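Long-range contacts in putative Xylose isomerase (Rhodospirillum rubrum, PDB 3QXB), which binds manganese or iron ions in the mouth of a TIM barrel and is probably a sugar isomerase of the xylose isomerase-like family: residues V24-A29 and V52-D57; W214-F219 and Q251-W256; Q246-Q251 and P261-P266; H255-Q260 and I287-E292. All blocks are in the same frame, centred on the assembly; numbering follows the deposited sequence.

Interaction 1: V24-A29 and V52-D57; sequences VNLCFA and VQYTYD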
# COMPACT_ATOMS: atom_id res chain seq x y z
N VAL A 24 3.40 18.93 -6.45
CA VAL A 24 2.88 17.58 -6.62
C VAL A 24 3.60 16.53 -5.78
O VAL A 24 4.81 16.51 -5.69
CB VAL A 24 2.85 17.21 -8.14
CG1 VAL A 24 4.28 17.20 -8.77
CG2 VAL A 24 2.12 15.89 -8.35
N ASN A 25 2.83 15.64 -5.15
CA ASN A 25 3.37 14.45 -4.54
C ASN A 25 3.43 13.39 -5.65
O ASN A 25 2.49 13.17 -6.41
CB ASN A 25 2.50 14.02 -3.35
CG ASN A 25 2.95 12.72 -2.74
OD1 ASN A 25 2.96 11.72 -3.41
ND2 ASN A 25 3.35 12.74 -1.46
N LEU A 26 4.56 12.72 -5.72
CA LEU A 26 4.85 11.76 -6.79
C LEU A 26 4.08 10.46 -6.70
O LEU A 26 4.26 9.57 -7.56
CB LEU A 26 6.37 11.50 -6.84
CG LEU A 26 7.18 12.75 -7.21
CD1 LEU A 26 8.65 12.44 -7.25
CD2 LEU A 26 6.72 13.33 -8.53
N CYS A 27 3.17 10.33 -5.72
CA CYS A 27 2.29 9.13 -5.63
C CYS A 27 1.58 8.77 -6.94
O CYS A 27 1.34 7.60 -7.22
CB CYS A 27 1.24 9.29 -4.53
SG CYS A 27 0.20 10.72 -4.78
N PHE A 28 1.26 9.77 -7.76
CA PHE A 28 0.55 9.51 -9.01
C PHE A 28 1.39 8.71 -9.99
O PHE A 28 0.82 8.11 -10.91
CB PHE A 28 0.15 10.84 -9.68
CG PHE A 28 1.30 11.49 -10.43
CD1 PHE A 28 2.17 12.36 -9.78
CD2 PHE A 28 1.53 11.21 -11.76
CE1 PHE A 28 3.23 12.94 -10.47
CE2 PHE A 28 2.59 11.78 -12.45
CZ PHE A 28 3.45 12.62 -11.79
N ALA A 29 2.72 8.69 -9.80
CA ALA A 29 3.69 8.06 -10.71
C ALA A 29 4.16 6.68 -10.28
O ALA A 29 4.92 6.01 -11.01
CB ALA A 29 4.92 8.96 -10.91
N VAL A 52 7.84 19.77 -5.55
CA VAL A 52 7.63 18.35 -5.55
C VAL A 52 7.77 17.76 -4.15
O VAL A 52 8.63 18.17 -3.38
CB VAL A 52 8.68 17.72 -6.45
CG1 VAL A 52 8.58 16.21 -6.38
CG2 VAL A 52 8.58 18.25 -7.91
N GLN A 53 6.91 16.80 -3.82
CA GLN A 53 7.08 15.96 -2.63
C GLN A 53 7.31 14.56 -3.11
O GLN A 53 6.46 13.96 -3.80
CB GLN A 53 5.87 16.03 -1.70
CG GLN A 53 6.07 15.39 -0.40
CD GLN A 53 4.96 15.67 0.57
OE1 GLN A 53 3.81 15.24 0.37
NE2 GLN A 53 5.29 16.40 1.66
N TYR A 54 8.49 14.04 -2.77
CA TYR A 54 8.90 12.72 -3.21
C TYR A 54 8.26 11.72 -2.27
O TYR A 54 8.18 11.98 -1.09
CB TYR A 54 10.41 12.66 -3.14
CG TYR A 54 11.06 11.34 -3.55
CD1 TYR A 54 11.38 11.06 -4.88
CD2 TYR A 54 11.41 10.41 -2.59
CE1 TYR A 54 12.00 9.85 -5.24
CE2 TYR A 54 12.06 9.24 -2.95
CZ TYR A 54 12.34 8.96 -4.27
OH TYR A 54 12.97 7.73 -4.58
N THR A 55 7.78 10.59 -2.79
CA THR A 55 7.09 9.59 -1.95
C THR A 55 8.02 8.38 -1.62
O THR A 55 8.77 7.91 -2.48
CB THR A 55 5.79 9.07 -2.63
OG1 THR A 55 5.15 8.08 -1.81
CG2 THR A 55 6.05 8.46 -4.03
N TYR A 56 7.96 7.89 -0.39
CA TYR A 56 8.66 6.64 -0.02
C TYR A 56 8.25 5.46 -0.93
O TYR A 56 8.97 4.49 -1.04
CB TYR A 56 8.34 6.23 1.39
CG TYR A 56 8.72 7.17 2.55
CD1 TYR A 56 9.29 8.43 2.35
CD2 TYR A 56 8.42 6.80 3.84
CE1 TYR A 56 9.57 9.25 3.43
CE2 TYR A 56 8.67 7.64 4.92
CZ TYR A 56 9.24 8.84 4.73
OH TYR A 56 9.55 9.64 5.85
N ASP A 57 7.07 5.55 -1.56
CA ASP A 57 6.56 4.55 -2.50
C ASP A 57 7.39 4.40 -3.79
O ASP A 57 7.12 3.52 -4.58
CB ASP A 57 5.07 4.81 -2.84
CG ASP A 57 4.10 4.34 -1.74
OD1 ASP A 57 4.50 3.70 -0.73
OD2 ASP A 57 2.88 4.61 -1.86
O HOH W 1 3.64 10.06 -0.34

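Interaction 2: W214-F219 and Q251-W256; sequences WGHALF and QLDRHW. With MN (manganese (II) ion), chain G.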
# COMPACT_ATOMS: atom_id res chain seq x y z
N TRP A 214 -6.39 17.93 2.91
CA TRP A 214 -7.74 18.49 2.86
C TRP A 214 -8.81 17.37 2.93
O TRP A 214 -9.87 17.55 3.53
CB TRP A 214 -7.93 19.34 1.60
CG TRP A 214 -7.45 20.74 1.71
CD1 TRP A 214 -6.16 21.15 1.84
CD2 TRP A 214 -8.25 21.92 1.69
NE1 TRP A 214 -6.11 22.52 1.91
CE2 TRP A 214 -7.38 23.02 1.82
CE3 TRP A 214 -9.63 22.16 1.54
CZ2 TRP A 214 -7.83 24.34 1.84
CZ3 TRP A 214 -10.09 23.51 1.57
CH2 TRP A 214 -9.19 24.57 1.70
N GLY A 215 -8.51 16.21 2.37
CA GLY A 215 -9.46 15.10 2.38
C GLY A 215 -9.62 14.46 3.76
O GLY A 215 -10.65 13.86 4.06
N HIS A 216 -8.59 14.57 4.58
CA HIS A 216 -8.63 14.05 5.93
C HIS A 216 -9.41 15.00 6.85
O HIS A 216 -10.23 14.56 7.63
CB HIS A 216 -7.23 13.90 6.46
CG HIS A 216 -6.40 12.90 5.72
ND1 HIS A 216 -5.14 12.55 6.14
CD2 HIS A 216 -6.66 12.16 4.61
CE1 HIS A 216 -4.64 11.64 5.30
NE2 HIS A 216 -5.55 11.38 4.37
N ALA A 217 -9.15 16.29 6.74
CA ALA A 217 -9.87 17.29 7.55
C ALA A 217 -11.36 17.32 7.19
O ALA A 217 -12.21 17.56 8.05
CB ALA A 217 -9.25 18.68 7.36
N LEU A 218 -11.66 17.09 5.92
CA LEU A 218 -13.05 17.25 5.42
C LEU A 218 -13.86 15.96 5.47
O LEU A 218 -14.97 15.89 4.96
CB LEU A 218 -13.06 17.84 3.99
CG LEU A 218 -12.48 19.27 3.87
CD1 LEU A 218 -12.61 19.82 2.45
CD2 LEU A 218 -13.12 20.20 4.83
N PHE A 219 -13.30 14.92 6.08
CA PHE A 219 -14.01 13.66 6.25
C PHE A 219 -15.21 13.81 7.23
O PHE A 219 -15.03 13.79 8.46
CB PHE A 219 -13.02 12.61 6.75
CG PHE A 219 -13.61 11.24 6.87
CD1 PHE A 219 -13.95 10.52 5.74
CD2 PHE A 219 -13.77 10.66 8.09
CE1 PHE A 219 -14.50 9.27 5.86
CE2 PHE A 219 -14.29 9.40 8.20
CZ PHE A 219 -14.67 8.72 7.09
N GLN A 251 -16.99 11.90 2.04
CA GLN A 251 -17.57 10.67 2.63
C GLN A 251 -16.60 9.51 2.79
O GLN A 251 -16.81 8.61 3.62
CB GLN A 251 -18.78 10.21 1.80
CG GLN A 251 -19.84 11.32 1.58
CD GLN A 251 -20.20 12.10 2.87
OE1 GLN A 251 -20.20 13.35 2.91
NE2 GLN A 251 -20.49 11.35 3.93
N LEU A 252 -15.55 9.51 1.99
CA LEU A 252 -14.40 8.64 2.19
C LEU A 252 -13.17 9.49 1.84
O LEU A 252 -13.30 10.63 1.37
CB LEU A 252 -14.48 7.37 1.31
CG LEU A 252 -15.55 6.28 1.56
CD1 LEU A 252 -15.29 5.04 0.69
CD2 LEU A 252 -15.59 5.88 3.02
N ASP A 253 -11.99 8.96 2.08
CA ASP A 253 -10.75 9.65 1.76
C ASP A 253 -10.44 9.41 0.29
O ASP A 253 -9.73 8.47 -0.05
CB ASP A 253 -9.59 9.15 2.64
CG ASP A 253 -8.33 10.00 2.47
OD1 ASP A 253 -8.46 11.16 2.01
OD2 ASP A 253 -7.21 9.51 2.82
N ARG A 254 -10.99 10.26 -0.59
CA ARG A 254 -11.09 9.89 -2.02
C ARG A 254 -9.77 9.96 -2.80
O ARG A 254 -9.49 9.08 -3.62
CB ARG A 254 -12.15 10.72 -2.74
CG ARG A 254 -13.55 10.57 -2.17
CD ARG A 254 -14.01 9.11 -2.18
NE ARG A 254 -15.46 9.06 -2.02
CZ ARG A 254 -16.22 8.01 -2.27
NH1 ARG A 254 -15.70 6.85 -2.67
NH2 ARG A 254 -17.53 8.12 -2.10
N HIS A 255 -9.02 11.02 -2.55
CA HIS A 255 -7.84 11.37 -3.33
C HIS A 255 -8.17 11.40 -4.81
O HIS A 255 -7.39 10.91 -5.63
CB HIS A 255 -6.67 10.40 -3.06
CG HIS A 255 -6.15 10.48 -1.66
ND1 HIS A 255 -5.24 11.44 -1.26
CD2 HIS A 255 -6.43 9.74 -0.56
CE1 HIS A 255 -5.00 11.29 0.03
NE2 HIS A 255 -5.69 10.26 0.47
N TRP A 256 -9.34 11.96 -5.14
CA TRP A 256 -9.72 12.16 -6.52
C TRP A 256 -8.90 13.29 -7.09
O TRP A 256 -8.38 14.14 -6.37
CB TRP A 256 -11.21 12.47 -6.70
CG TRP A 256 -12.13 11.32 -6.40
CD1 TRP A 256 -11.87 9.98 -6.53
CD2 TRP A 256 -13.48 11.41 -5.94
NE1 TRP A 256 -12.95 9.25 -6.14
CE2 TRP A 256 -13.96 10.10 -5.77
CE3 TRP A 256 -14.32 12.48 -5.63
CZ2 TRP A 256 -15.26 9.82 -5.32
CZ3 TRP A 256 -15.62 12.21 -5.20
CH2 TRP A 256 -16.08 10.89 -5.06
MN MN G . -5.37 10.17 2.58
O HOH W 2 -12.96 13.31 2.60
O HOH W 3 -3.11 10.67 2.51
O HOH W 4 -4.64 7.88 2.18

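Interaction 3: Q246-Q251 and P261-P266; sequences QQTDGQ and PGVVTP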
# COMPACT_ATOMS: atom_id res chain seq x y z
N GLN A 246 -6.58 17.33 -2.62
CA GLN A 246 -7.24 16.30 -3.41
C GLN A 246 -8.70 16.69 -3.55
O GLN A 246 -9.19 17.57 -2.83
CB GLN A 246 -7.19 14.95 -2.70
CG GLN A 246 -7.42 15.08 -1.17
CD GLN A 246 -8.02 13.83 -0.57
OE1 GLN A 246 -9.05 13.33 -1.05
NE2 GLN A 246 -7.42 13.34 0.51
N GLN A 247 -9.38 16.06 -4.49
CA GLN A 247 -10.81 16.23 -4.65
C GLN A 247 -11.48 15.11 -3.89
O GLN A 247 -10.95 13.98 -3.80
CB GLN A 247 -11.19 16.29 -6.14
CG GLN A 247 -12.62 16.62 -6.48
CD GLN A 247 -13.13 17.94 -5.92
OE1 GLN A 247 -13.34 18.06 -4.73
NE2 GLN A 247 -13.41 18.91 -6.81
N THR A 248 -12.60 15.44 -3.28
CA THR A 248 -13.30 14.49 -2.45
C THR A 248 -14.77 14.88 -2.32
O THR A 248 -15.11 16.04 -2.55
CB THR A 248 -12.65 14.44 -1.05
OG1 THR A 248 -13.35 13.52 -0.22
CG2 THR A 248 -12.64 15.85 -0.40
N ASP A 249 -15.62 13.92 -1.99
CA ASP A 249 -17.01 14.22 -1.62
C ASP A 249 -17.16 14.32 -0.12
O ASP A 249 -18.24 14.57 0.39
CB ASP A 249 -17.99 13.18 -2.20
CG ASP A 249 -17.72 11.79 -1.68
OD1 ASP A 249 -16.75 11.61 -0.91
OD2 ASP A 249 -18.45 10.87 -2.06
N GLY A 250 -16.08 14.08 0.61
CA GLY A 250 -16.13 14.19 2.05
C GLY A 250 -16.72 12.99 2.76
O GLY A 250 -16.89 13.04 3.96
N GLN A 251 -16.99 11.90 2.04
CA GLN A 251 -17.57 10.67 2.63
C GLN A 251 -16.60 9.51 2.79
O GLN A 251 -16.81 8.61 3.62
CB GLN A 251 -18.78 10.21 1.80
CG GLN A 251 -19.84 11.32 1.58
CD GLN A 251 -20.20 12.10 2.87
OE1 GLN A 251 -20.20 13.35 2.91
NE2 GLN A 251 -20.49 11.35 3.93
N PRO A 261 -15.93 15.71 -9.85
CA PRO A 261 -16.78 16.54 -9.00
C PRO A 261 -16.55 16.25 -7.52
O PRO A 261 -16.17 15.14 -7.14
CB PRO A 261 -18.22 16.18 -9.43
CG PRO A 261 -18.13 15.16 -10.45
CD PRO A 261 -16.70 14.79 -10.70
N GLY A 262 -16.75 17.25 -6.68
CA GLY A 262 -16.59 17.13 -5.24
C GLY A 262 -16.54 18.51 -4.60
O GLY A 262 -16.74 19.53 -5.27
N VAL A 263 -16.26 18.53 -3.29
CA VAL A 263 -16.44 19.74 -2.47
C VAL A 263 -15.18 20.58 -2.39
O VAL A 263 -15.23 21.71 -1.90
CB VAL A 263 -16.89 19.39 -1.02
CG1 VAL A 263 -18.28 18.75 -1.05
CG2 VAL A 263 -15.88 18.46 -0.33
N VAL A 264 -14.06 20.03 -2.86
CA VAL A 264 -12.78 20.75 -2.83
C VAL A 264 -12.50 21.24 -4.24
O VAL A 264 -11.73 20.64 -5.01
CB VAL A 264 -11.63 19.86 -2.30
CG1 VAL A 264 -10.31 20.64 -2.29
CG2 VAL A 264 -11.99 19.38 -0.91
N THR A 265 -13.13 22.34 -4.58
CA THR A 265 -12.98 22.97 -5.87
C THR A 265 -11.68 23.78 -5.89
O THR A 265 -11.23 24.25 -4.86
CB THR A 265 -14.19 23.91 -6.17
OG1 THR A 265 -14.14 25.05 -5.33
CG2 THR A 265 -15.53 23.18 -5.94
N PRO A 266 -11.05 23.90 -7.06
CA PRO A 266 -9.87 24.76 -7.18
C PRO A 266 -10.04 26.15 -6.61
O PRO A 266 -9.13 26.65 -5.95
CB PRO A 266 -9.66 24.85 -8.69
CG PRO A 266 -10.16 23.52 -9.18
CD PRO A 266 -11.32 23.15 -8.30

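Interaction 4: H255-Q260 and I287-E292; sequences HWSFTQ and ILYPFE. With MN (manganese (II) ion), chain G; EDO (1,2-ethanediol), chain K.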
# COMPACT_ATOMS: atom_id res chain seq x y z
N HIS A 255 -9.02 11.02 -2.55
CA HIS A 255 -7.84 11.37 -3.33
C HIS A 255 -8.17 11.40 -4.81
O HIS A 255 -7.39 10.91 -5.63
CB HIS A 255 -6.67 10.40 -3.06
CG HIS A 255 -6.15 10.48 -1.66
ND1 HIS A 255 -5.24 11.44 -1.26
CD2 HIS A 255 -6.43 9.74 -0.56
CE1 HIS A 255 -5.00 11.29 0.03
NE2 HIS A 255 -5.69 10.26 0.47
N TRP A 256 -9.34 11.96 -5.14
CA TRP A 256 -9.72 12.16 -6.52
C TRP A 256 -8.90 13.29 -7.09
O TRP A 256 -8.38 14.14 -6.37
CB TRP A 256 -11.21 12.47 -6.70
CG TRP A 256 -12.13 11.32 -6.40
CD1 TRP A 256 -11.87 9.98 -6.53
CD2 TRP A 256 -13.48 11.41 -5.94
NE1 TRP A 256 -12.95 9.25 -6.14
CE2 TRP A 256 -13.96 10.10 -5.77
CE3 TRP A 256 -14.32 12.48 -5.63
CZ2 TRP A 256 -15.26 9.82 -5.32
CZ3 TRP A 256 -15.62 12.21 -5.20
CH2 TRP A 256 -16.08 10.89 -5.06
N SER A 257 -8.80 13.28 -8.41
CA SER A 257 -8.17 14.40 -9.10
C SER A 257 -9.19 15.53 -9.35
O SER A 257 -10.39 15.36 -9.13
CB SER A 257 -7.58 13.90 -10.39
OG SER A 257 -8.52 14.04 -11.42
N PHE A 258 -8.70 16.68 -9.80
CA PHE A 258 -9.54 17.84 -10.00
C PHE A 258 -10.29 17.89 -11.33
O PHE A 258 -10.94 18.89 -11.67
CB PHE A 258 -8.74 19.11 -9.68
CG PHE A 258 -8.30 19.18 -8.25
CD1 PHE A 258 -9.13 19.71 -7.28
CD2 PHE A 258 -7.08 18.63 -7.85
CE1 PHE A 258 -8.74 19.75 -5.98
CE2 PHE A 258 -6.69 18.66 -6.56
CZ PHE A 258 -7.51 19.21 -5.61
N THR A 259 -10.26 16.80 -12.09
CA THR A 259 -11.27 16.60 -13.14
C THR A 259 -12.59 15.99 -12.58
O THR A 259 -13.58 15.90 -13.31
CB THR A 259 -10.74 15.72 -14.27
OG1 THR A 259 -10.58 14.38 -13.77
CG2 THR A 259 -9.39 16.26 -14.82
N GLN A 260 -12.58 15.56 -11.31
CA GLN A 260 -13.74 14.94 -10.68
C GLN A 260 -14.60 15.94 -9.88
O GLN A 260 -14.08 16.90 -9.31
CB GLN A 260 -13.29 13.83 -9.75
CG GLN A 260 -12.56 12.70 -10.44
CD GLN A 260 -13.35 12.17 -11.60
OE1 GLN A 260 -12.99 12.40 -12.75
NE2 GLN A 260 -14.46 11.50 -11.32
N ILE A 287 -2.90 12.70 -5.50
CA ILE A 287 -3.96 12.10 -6.30
C ILE A 287 -3.59 10.64 -6.45
O ILE A 287 -2.46 10.30 -6.84
CB ILE A 287 -4.15 12.77 -7.70
CG1 ILE A 287 -4.17 14.32 -7.61
CG2 ILE A 287 -5.42 12.20 -8.39
CD1 ILE A 287 -5.23 14.89 -6.71
N LEU A 288 -4.54 9.77 -6.12
CA LEU A 288 -4.32 8.34 -6.18
C LEU A 288 -5.16 7.72 -7.32
O LEU A 288 -6.33 8.06 -7.54
CB LEU A 288 -4.62 7.71 -4.82
CG LEU A 288 -3.65 8.08 -3.67
CD1 LEU A 288 -4.19 7.47 -2.38
CD2 LEU A 288 -2.19 7.63 -3.93
N TYR A 289 -4.51 6.86 -8.09
CA TYR A 289 -5.14 6.24 -9.22
C TYR A 289 -5.09 4.75 -9.00
O TYR A 289 -4.09 4.21 -8.49
CB TYR A 289 -4.39 6.60 -10.50
CG TYR A 289 -4.58 8.01 -10.95
CD1 TYR A 289 -3.68 9.02 -10.58
CD2 TYR A 289 -5.66 8.36 -11.76
CE1 TYR A 289 -3.86 10.33 -10.99
CE2 TYR A 289 -5.85 9.67 -12.17
CZ TYR A 289 -4.93 10.66 -11.77
OH TYR A 289 -5.04 11.96 -12.19
N PRO A 290 -6.17 4.06 -9.37
CA PRO A 290 -6.12 2.59 -9.31
C PRO A 290 -4.88 2.05 -10.07
O PRO A 290 -4.53 2.61 -11.08
CB PRO A 290 -7.39 2.17 -10.04
CG PRO A 290 -8.28 3.40 -10.08
CD PRO A 290 -7.32 4.54 -10.16
N PHE A 291 -4.21 1.01 -9.56
CA PHE A 291 -3.09 0.39 -10.27
C PHE A 291 -3.47 0.00 -11.72
O PHE A 291 -2.69 0.18 -12.65
CB PHE A 291 -2.65 -0.90 -9.53
CG PHE A 291 -2.02 -0.64 -8.16
CD1 PHE A 291 -0.81 0.03 -8.04
CD2 PHE A 291 -2.62 -1.13 -7.00
CE1 PHE A 291 -0.23 0.26 -6.81
CE2 PHE A 291 -2.04 -0.92 -5.74
CZ PHE A 291 -0.85 -0.22 -5.64
N GLU A 292 -4.69 -0.51 -11.88
CA GLU A 292 -5.15 -1.07 -13.14
C GLU A 292 -5.55 0.01 -14.18
O GLU A 292 -5.83 -0.30 -15.34
CB GLU A 292 -6.28 -2.06 -12.90
CG GLU A 292 -7.53 -1.50 -12.28
CD GLU A 292 -7.51 -1.51 -10.74
OE1 GLU A 292 -6.41 -1.44 -10.10
OE2 GLU A 292 -8.62 -1.57 -10.18
MN MN G . -5.37 10.17 2.58
C1 EDO K . -8.64 9.19 -9.94
O1 EDO K . -9.01 7.91 -9.48
C2 EDO K . -9.87 10.02 -9.68
O2 EDO K . -9.46 11.35 -9.76
O HOH W 3 -3.11 10.67 2.51
O HOH W 4 -4.64 7.88 2.18

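Interaction 1: V24-A29 and V52-D57
Gln53 OE1 takes a hydrogen bond from Asn25 ND2 at 3.1 Å and another from His244 NE2, a metal ligand. The N-H...O angle at the Asn25 bond is 164°, nearly straight, and OE1 lies in the plane of the Asn25 amide. The two amides themselves stand almost at right angles, 84° apart. Asn25 holds CG anti to its own nitrogen (chi1 175°), which sets the amide between Gln53 and the turn that follows. There OD1 accepts from Cys27 N at 2.7 Å, an Asx turn. ND2 also donates to a water shared with Thr55 OG1, 2.9 Å from ND2. With an alanine here, Gln53 OE1 would probably lose one of its donors and Cys27 N its acceptor. Gln53 N to Val24 O (2.8 Å) and Leu26 N to Gln53 O (3.0 Å) are the parallel ladder of the first two barrel strands. On the other face of the sheet, Leu26 CG meets Val52 CG1 at 3.8 Å, and Leu26 CD1 comes obliquely to the Tyr54 ring. Helix 36-46 covers Val24 and Leu26 in this beta-alpha-beta unit. Gln53, hydrogen-bonded to His244, is thus a second-shell residue that Asn25 probably helps to position.

Interaction 2: W214-F219 and Q251-W256
Phe219, Asp253 and His216 bury the most surface here. His216 and Asp253 meet at the manganese ion. His216 NE2 binds it at 2.2 Å and Asp253 OD2 at 2.0 Å. His255 NE2 is the third protein ligand, at 2.1 Å, and two waters bring the ligands to five. The OD2 and NE2 atoms lie close because they share the ion. The carboxylate is turned 72° from the His216 ring. Asp253 keeps CG anti to its backbone nitrogen (chi1 -171°), which carries OD2 across to the ion. Second-shell bonds fix the ligands: His216 ND1 to Pro179 O, Asp253 OD1 to Gln246 NE2, and His255 ND1 to Glu286 O. Away from the metal, the Phe219 ring brings CE1 to 3.3 Å from Gln251 O, and Leu252 CA lies at the ring edge, 3.7 Å from CE1. Put an alanine in place of Phe219, and the edge of the ring beside Leu252 CA would be gone, which would probably open a gap there and at Gln251 O. A water joins Gly215 O and Leu252 O, donating to both. Glu292 of the second subunit packs on Phe219 and accepts from Asp253 N. Helix 214-217 follows strand 208-213 directly, and the loop 251-256 comes from strand 240-245, so the site bridges the segments that leave two neighbouring strands at their C-terminal ends.

Interaction 3: Q246-Q251 and P261-P266
Gln247 OE1 receives Val264 N at 2.8 Å and Thr248 N at 3.1 Å. Both donors lie in the plane of the side-chain carbonyl, each on a lone pair. The Val264 bond is bent, at 140°. Gln247 sends CG anti to its backbone nitrogen and then bends at chi2 (57°), which folds OE1 back over its own chain to meet both N-H groups. Its NE2 makes a weak bond to Gln260 O. Beside this, Val263 N donates to Thr248 O at 2.8 Å, nearly in line with the carbonyl. Gly262 CA is 3.3 Å from the same oxygen, a CA-H...O contact. Gly262 leaves no room for a beta carbon, which would fall against Thr248 O and Gln247 OE1. An apolar contact flanks these bonds, Thr248 CG2 touching Val264 CG2 at 3.6 Å. Val264 CG1 lies 3.3 Å from Gln246 O, a buried carbonyl with no partner in the model.

Further out, Thr248 OG1 accepts from Gly250 N at 2.9 Å, an ST turn, and Asp249 OD1 accepts from Gln251 N, an Asx turn. Asp249 also forms a salt bridge with Arg254. The side chain of Gln246 reaches toward the metal site, hydrogen-bonded to Asp213 OD1, Asp253 OD1 and the backbone N of His255. Both segments belong to one long excursion between strand 240-245 and helix 266-275, for which Thr265 is the N-cap, its OG1 accepting from Arg268 N.

Interaction 4: H255-Q260 and I287-E292
Leu288 lies alongside His255, the two side chains pointing the same way. Its CD1 sits over one face of the imidazole, 3.9 Å from the ring centroid and 28° off the normal, a CH-pi contact. His255 keeps CG beside its backbone nitrogen (chi1 -66°), which sends the imidazole toward the manganese with one face turned to Leu288. The backbones are tied behind this pair: Leu288 N donates to His255 O at 3.1 Å, in the carbonyl plane and nearly straight. Ile287 meets the next three residues, Trp256 to Phe258. Its CG2 presses on Ser257 CB at 3.4 Å, a tight fit. Its CD1 comes to 3.3 Å from Trp256 O and approaches the Phe258 ring obliquely, 4.0 Å from CE2. Ser257 CB lies 3.7 Å from Tyr289 OH, oblique to that ring. Both hydroxyls, Tyr289 OH and Ser257 OG, hydrogen-bond to Asp301 OD2. An ethanediol, probably picked up from the crystallisation solution, lies between Ser257 and the Tyr289 ring. The type I turn from Ser257 to Gln260 lets the chain fold back here. Helix 295-310 packs against Ser257, Thr259 and Tyr289. The contact links the loops that follow strands 240-245 and 283-285, the seventh and eighth of the barrel.

How the interactions relate
The four contacts all lie around the mouth of one TIM barrel. Interactions 2 and 3 have centres about 7 Å apart and are joined through Gln246, whose OE1 lies 2.8 Å from His255 N and whose NE2 lies 2.8 Å from Asp253 OD1. Interaction 4 shares His255 with interaction 2, and both reach the same manganese, about 12 Å between their centres. Interaction 3 meets interaction 4 again at Gln247 N and Trp256 O, 2.9 Å apart. Interaction 1 lies on the first two strands, its centre about 18 Å from that of interaction 2, but touches interaction 4, where Cys27 SG is 3.4 Å from Ile287 O. Interactions 1, 2 and 4 also touch the second subunit.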